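Local coordinates for protein 5'-tyrosyl-DNA phosphodiesterase (Caenorhabditis elegans, PDB 4FVA) that belongs to the endonuclease/exonuclease/phosphatase family of DNase I-like proteins and binds a magnesium ion, at residues Phe229-Arg234 against Trp248-Thr253; Ser15-Asn20 against Val43-Leu48. All coordinates share one frame; numbering follows the deposited sequence.

Contact 1. Residues Phe229-Arg234 against Trp248-Thr253; sequences FTLEGR and WAINAT
Glu-232 and Ala-249 face each other as an antiparallel hydrogen-bonded pair: Ala-249 N donates to Glu-232 O at 2.8 Å, and Glu-232 N donates to Ala-249 O at 2.9 Å. Two residues along, Thr-230 and Asn-251 repeat the exchange; here the bond from Thr-230 N to Asn-251 O is the straighter of the two, at 166° against 139° for Asn-251 N to Thr-230 O. Their side chains lie side by side, pointing the same way. Thr-230 OG1, set between its backbone N and carbonyl carbon (chi1 67°), donates to Glu-232 OE2 at 2.9 Å on the anti side of the carboxylate, and accepts a weak bond from Asn-251 ND2 at 3.4 Å. One hydroxyl thus ties the amide of one strand to the carboxylate of the other.

The opposite face of the sheet is apolar. Phe-229 brings its ring tip toward Ile-250, Phe-229 CZ lying 3.4 Å from Ile-250 CG2, while Leu-231 CD2 reaches the same methyl at 3.8 Å; that single branch is therefore shared by two neighbours from the other strand. Where the strands give way to loop, Gly-233 turns with positive phi, and Arg-234 lays its CG over one face of the Trp-248 indole, 3.7 Å from the centroid of the five-membered ring, as a CH-pi contact. The guanidinium lies too far from the ring for more than a weak cation-pi attraction.

Further out, the rings of Phe-229 and Trp-248 meet Trp-184 and Phe-243, respectively, edge-to-face. Val-43 of helix 29-43 touches Glu-232 and Asn-251. Strand 226-232 is the outermost on its side of a six-stranded mixed sheet within this chain, and strand 249-255 joins it to strand 13-20.

Contact 2. Residues Ser15-Asn20 against Val43-Leu48; sequences SVMSWN and VNPDIL
Met-17 packs closely against Leu-48 and Pro-45. Its CG sits anti to the backbone N (chi1 177°), alongside Leu-48 CD1 at 3.6 Å with both side chains pointing the same way, while its CB meets Pro-45 CB at 3.7 Å. The extended chain then carries SD to Val-43 CG1, 4.1 Å away. The strands run parallel: Met-17 N donates to Ile-47 O at 2.9 Å, and Ile-47 N to Ser-15 O at 3.0 Å. On the other face, Val-16 and Ile-47 make a sparser contact.

The end at Ser-15 is polar and nearer solvent, held by hydrogen bonds rather than by apolar packing. Asp-46 N binds Ser-15 OG at 2.9 Å and leans weakly on Ser-15 O as well; in return Asp-46 OD2 accepts a bond from Ser-15 N at 2.9 Å, approached on the anti side, 20° out of the carboxylate plane. Both residues are partly exposed, and a water links Ser-15 OG to Val-43 O, its bond to the carbonyl being weak. Asn-44, the first residue beyond helix 29-43, has positive phi and leads through Pro-45 and Asp-46 to Ile-47. Strand 13-20, helix 29-43 and strand 47-53 together form a beta-alpha-beta crossover, here joining adjacent parallel strands of the sheet.

Contacts 1 and 2 are seams of one sheet separated by a third, the antiparallel pairing of strand 249-255 with strand 13-20; their centres are about 8 Å apart. Ile-250 O makes a probable hydrogen bond to Ser-18 N at 2.9 Å. Another probably joins Ala-252 O to Val-16 N. Ala-249 CB packs 3.4 Å from Trp-19 CD2, and Ile-250 O lies 3.3 Å from Met-17 CG. The magnesium site lies past one end of these strands: the side chain of Trp-248 is about 13 Å from the ion, whereas Asn-20 hydrogen-bonds to the magnesium ligand Glu-52 through ND2 and to the backbone N of the magnesium ligand Asp-22 through OD1, a second-shell position.

Contact 1. Residues Phe229-Arg234 against Trp248-Thr253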
loop_
_atom_site.group_PDB
_atom_site.type_symbol
_atom_site.label_atom_id
_atom_site.label_comp_id
_atom_site.label_asym_id
_atom_site.label_seq_id
_atom_site.Cartn_x
_atom_site.Cartn_y
_atom_site.Cartn_z
ATOM N N PHE A 229 10.451 -4.257 8.806
ATOM C CA PHE A 229 9.006 -4.324 8.559
ATOM C C PHE A 229 8.233 -4.271 9.875
ATOM O O PHE A 229 8.503 -5.056 10.787
ATOM C CB PHE A 229 8.665 -5.611 7.789
ATOM C CG PHE A 229 7.226 -5.677 7.282
ATOM C CD1 PHE A 229 6.181 -6.000 8.138
ATOM C CD2 PHE A 229 6.943 -5.427 5.946
ATOM C CE1 PHE A 229 4.862 -6.068 7.668
ATOM C CE2 PHE A 229 5.655 -5.488 5.463
ATOM C CZ PHE A 229 4.600 -5.803 6.321
ATOM N N THR A 230 7.309 -3.315 9.990
ATOM C CA THR A 230 6.450 -3.210 11.184
ATOM C C THR A 230 4.990 -3.003 10.795
ATOM O O THR A 230 4.684 -2.700 9.641
ATOM C CB THR A 230 6.852 -2.040 12.101
ATOM O OG1 THR A 230 6.590 -0.801 11.424
ATOM C CG2 THR A 230 8.335 -2.115 12.473
ATOM N N LEU A 231 4.090 -3.160 11.761
ATOM C CA LEU A 231 2.683 -2.860 11.529
ATOM C C LEU A 231 2.358 -1.570 12.250
ATOM O O LEU A 231 2.940 -1.299 13.296
ATOM C CB LEU A 231 1.790 -3.993 12.045
ATOM C CG LEU A 231 2.010 -5.308 11.300
ATOM C CD1 LEU A 231 1.104 -6.422 11.823
ATOM C CD2 LEU A 231 1.789 -5.071 9.811
ATOM N N GLU A 232 1.420 -0.790 11.715
ATOM C CA GLU A 232 1.068 0.480 12.338
ATOM C C GLU A 232 -0.444 0.672 12.345
ATOM O O GLU A 232 -1.173 -0.089 11.700
ATOM C CB GLU A 232 1.750 1.636 11.604
ATOM C CG GLU A 232 3.255 1.468 11.427
ATOM C CD GLU A 232 4.018 1.688 12.729
ATOM O OE1 GLU A 232 3.432 2.239 13.688
ATOM O OE2 GLU A 232 5.209 1.329 12.788
ATOM N N GLY A 233 -0.907 1.665 13.106
ATOM C CA GLY A 233 -2.333 1.936 13.241
ATOM C C GLY A 233 -3.070 0.886 14.046
ATOM O O GLY A 233 -4.268 0.645 13.819
ATOM N N ARG A 234 -2.379 0.260 14.999
ATOM C CA ARG A 234 -2.996 -0.814 15.775
ATOM C C ARG A 234 -3.654 -0.361 17.075
ATOM O O ARG A 234 -4.163 -1.177 17.849
ATOM C CB ARG A 234 -1.985 -1.923 16.061
ATOM C CG ARG A 234 -1.619 -2.719 14.823
ATOM C CD ARG A 234 -0.860 -3.990 15.170
ATOM N NE ARG A 234 0.515 -3.751 15.599
ATOM C CZ ARG A 234 1.391 -4.723 15.841
ATOM N NH1 ARG A 234 1.033 -5.991 15.682
ATOM N NH2 ARG A 234 2.627 -4.433 16.227
ATOM N N TRP A 248 -4.524 -3.074 9.478
ATOM C CA TRP A 248 -3.323 -2.453 10.015
ATOM C C TRP A 248 -2.547 -1.872 8.839
ATOM O O TRP A 248 -2.659 -2.365 7.716
ATOM C CB TRP A 248 -2.432 -3.469 10.733
ATOM C CG TRP A 248 -3.110 -4.308 11.788
ATOM C CD1 TRP A 248 -2.889 -5.636 12.052
ATOM C CD2 TRP A 248 -4.112 -3.878 12.720
ATOM N NE1 TRP A 248 -3.682 -6.049 13.097
ATOM C CE2 TRP A 248 -4.442 -4.993 13.524
ATOM C CE3 TRP A 248 -4.751 -2.659 12.959
ATOM C CZ2 TRP A 248 -5.399 -4.923 14.542
ATOM C CZ3 TRP A 248 -5.706 -2.591 13.977
ATOM C CH2 TRP A 248 -6.017 -3.715 14.748
ATOM N N ALA A 249 -1.752 -0.839 9.079
ATOM C CA ALA A 249 -0.872 -0.349 8.025
ATOM C C ALA A 249 0.406 -1.185 8.020
ATOM O O ALA A 249 0.820 -1.684 9.063
ATOM C CB ALA A 249 -0.543 1.134 8.241
ATOM N N ILE A 250 1.013 -1.365 6.855
ATOM C CA ILE A 250 2.337 -1.957 6.810
ATOM C C ILE A 250 3.354 -0.851 6.573
ATOM O O ILE A 250 3.063 0.142 5.905
ATOM C CB ILE A 250 2.482 -3.109 5.777
ATOM C CG1 ILE A 250 2.216 -2.636 4.352
ATOM C CG2 ILE A 250 1.546 -4.276 6.136
ATOM C CD1 ILE A 250 2.412 -3.752 3.325
ATOM N N ASN A 251 4.535 -1.022 7.151
ATOM C CA ASN A 251 5.568 -0.004 7.132
ATOM C C ASN A 251 6.936 -0.657 6.906
ATOM O O ASN A 251 7.466 -1.328 7.789
ATOM C CB ASN A 251 5.539 0.764 8.455
ATOM C CG ASN A 251 6.582 1.867 8.513
ATOM O OD1 ASN A 251 6.879 2.503 7.511
ATOM N ND2 ASN A 251 7.169 2.071 9.689
ATOM N N ALA A 252 7.492 -0.503 5.712
ATOM C CA ALA A 252 8.753 -1.171 5.404
ATOM C C ALA A 252 9.855 -0.160 5.147
ATOM O O ALA A 252 9.678 0.793 4.359
ATOM C CB ALA A 252 8.585 -2.107 4.206
ATOM N N THR A 253 11.006 -0.395 5.767
ATOM C CA THR A 253 12.166 0.477 5.589
ATOM C C THR A 253 13.252 -0.291 4.855
ATOM O O THR A 253 13.741 -1.321 5.344
ATOM C CB THR A 253 12.706 0.993 6.940
ATOM O OG1 THR A 253 11.676 1.703 7.640
ATOM C CG2 THR A 253 13.916 1.911 6.725
#

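Contact 2. Residues Ser15-Asn20 against Val43-Leu48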
loop_
_atom_site.group_PDB
_atom_site.type_symbol
_atom_site.label_atom_id
_atom_site.label_comp_id
_atom_site.label_asym_id
_atom_site.label_seq_id
_atom_site.Cartn_x
_atom_site.Cartn_y
_atom_site.Cartn_z
ATOM N N SER A 15 11.630 4.596 3.422
ATOM C CA SER A 15 10.527 3.893 4.080
ATOM C C SER A 15 9.234 3.969 3.263
ATOM O O SER A 15 8.846 5.036 2.768
ATOM C CB SER A 15 10.290 4.435 5.495
ATOM O OG SER A 15 9.976 5.813 5.456
ATOM N N VAL A 16 8.561 2.831 3.132
ATOM C CA VAL A 16 7.320 2.780 2.383
ATOM C C VAL A 16 6.239 2.216 3.284
ATOM O O VAL A 16 6.410 1.150 3.893
ATOM C CB VAL A 16 7.435 1.910 1.131
ATOM C CG1 VAL A 16 6.106 1.948 0.345
ATOM C CG2 VAL A 16 8.600 2.374 0.254
ATOM N N MET A 17 5.139 2.952 3.379
ATOM C CA MET A 17 3.999 2.568 4.197
ATOM C C MET A 17 2.807 2.377 3.271
ATOM O O MET A 17 2.657 3.125 2.299
ATOM C CB MET A 17 3.701 3.659 5.228
ATOM C CG MET A 17 2.474 3.384 6.098
ATOM S SD MET A 17 2.429 4.581 7.430
ATOM C CE MET A 17 0.731 4.417 7.970
ATOM N N SER A 18 1.989 1.357 3.544
ATOM C CA SER A 18 0.779 1.090 2.755
ATOM C C SER A 18 -0.401 0.815 3.676
ATOM O O SER A 18 -0.257 0.093 4.675
ATOM C CB SER A 18 0.990 -0.091 1.810
ATOM O OG SER A 18 -0.187 -0.355 1.061
ATOM N N TRP A 19 -1.568 1.361 3.339
ATOM C CA TRP A 19 -2.712 1.290 4.244
ATOM C C TRP A 19 -4.039 1.369 3.512
ATOM O O TRP A 19 -4.308 2.332 2.785
ATOM C CB TRP A 19 -2.632 2.440 5.253
ATOM C CG TRP A 19 -3.321 2.197 6.560
ATOM C CD1 TRP A 19 -4.096 1.111 6.915
ATOM C CD2 TRP A 19 -3.287 3.057 7.709
ATOM N NE1 TRP A 19 -4.536 1.255 8.207
ATOM C CE2 TRP A 19 -4.051 2.433 8.722
ATOM C CE3 TRP A 19 -2.677 4.289 7.981
ATOM C CZ2 TRP A 19 -4.212 2.998 9.995
ATOM C CZ3 TRP A 19 -2.841 4.856 9.244
ATOM C CH2 TRP A 19 -3.608 4.205 10.237
ATOM N N ASN A 20 -4.866 0.348 3.709
ATOM C CA ASN A 20 -6.253 0.429 3.282
ATOM C C ASN A 20 -6.982 1.139 4.400
ATOM O O ASN A 20 -7.090 0.598 5.508
ATOM C CB ASN A 20 -6.824 -0.965 3.014
ATOM C CG ASN A 20 -8.301 -0.936 2.675
ATOM O OD1 ASN A 20 -9.044 -0.095 3.183
ATOM N ND2 ASN A 20 -8.732 -1.848 1.802
ATOM N N VAL A 43 4.706 8.244 12.069
ATOM C CA VAL A 43 5.548 7.243 11.426
ATOM C C VAL A 43 6.445 7.942 10.419
ATOM O O VAL A 43 7.568 7.512 10.194
ATOM C CB VAL A 43 4.701 6.158 10.713
ATOM C CG1 VAL A 43 5.607 5.204 9.950
ATOM C CG2 VAL A 43 3.849 5.394 11.730
ATOM N N ASN A 44 5.918 8.994 9.783
ATOM C CA ASN A 44 6.708 9.831 8.889
ATOM C C ASN A 44 7.394 9.057 7.768
ATOM O O ASN A 44 8.595 9.186 7.575
ATOM C CB ASN A 44 7.748 10.621 9.718
ATOM C CG ASN A 44 8.272 11.866 8.999
ATOM O OD1 ASN A 44 7.601 12.443 8.137
ATOM N ND2 ASN A 44 9.481 12.290 9.368
ATOM N N PRO A 45 6.624 8.259 7.010
ATOM C CA PRO A 45 7.211 7.458 5.929
ATOM C C PRO A 45 7.638 8.344 4.769
ATOM O O PRO A 45 7.037 9.421 4.608
ATOM C CB PRO A 45 6.042 6.564 5.498
ATOM C CG PRO A 45 4.808 7.402 5.808
ATOM C CD PRO A 45 5.151 8.150 7.062
ATOM N N ASP A 46 8.644 7.928 3.990
ATOM C CA ASP A 46 9.046 8.706 2.822
ATOM C C ASP A 46 8.003 8.596 1.732
ATOM O O ASP A 46 7.753 9.549 0.981
ATOM C CB ASP A 46 10.387 8.219 2.270
ATOM C CG ASP A 46 11.520 8.382 3.267
ATOM O OD1 ASP A 46 11.698 9.504 3.783
ATOM O OD2 ASP A 46 12.224 7.388 3.537
ATOM N N ILE A 47 7.399 7.417 1.651
ATOM C CA ILE A 47 6.446 7.108 0.598
ATOM C C ILE A 47 5.246 6.425 1.238
ATOM O O ILE A 47 5.406 5.550 2.086
ATOM C CB ILE A 47 7.077 6.184 -0.468
ATOM C CG1 ILE A 47 8.246 6.896 -1.165
ATOM C CG2 ILE A 47 6.040 5.743 -1.503
ATOM C CD1 ILE A 47 9.147 5.943 -1.933
ATOM N N LEU A 48 4.049 6.837 0.845
ATOM C CA LEU A 48 2.842 6.271 1.422
ATOM C C LEU A 48 1.849 5.864 0.346
ATOM O O LEU A 48 1.483 6.680 -0.500
ATOM C CB LEU A 48 2.201 7.271 2.392
ATOM C CG LEU A 48 0.812 6.940 2.950
ATOM C CD1 LEU A 48 0.904 5.759 3.950
ATOM C CD2 LEU A 48 0.182 8.172 3.620
HETATM O O HOH W 1 8.483 5.151 7.858
#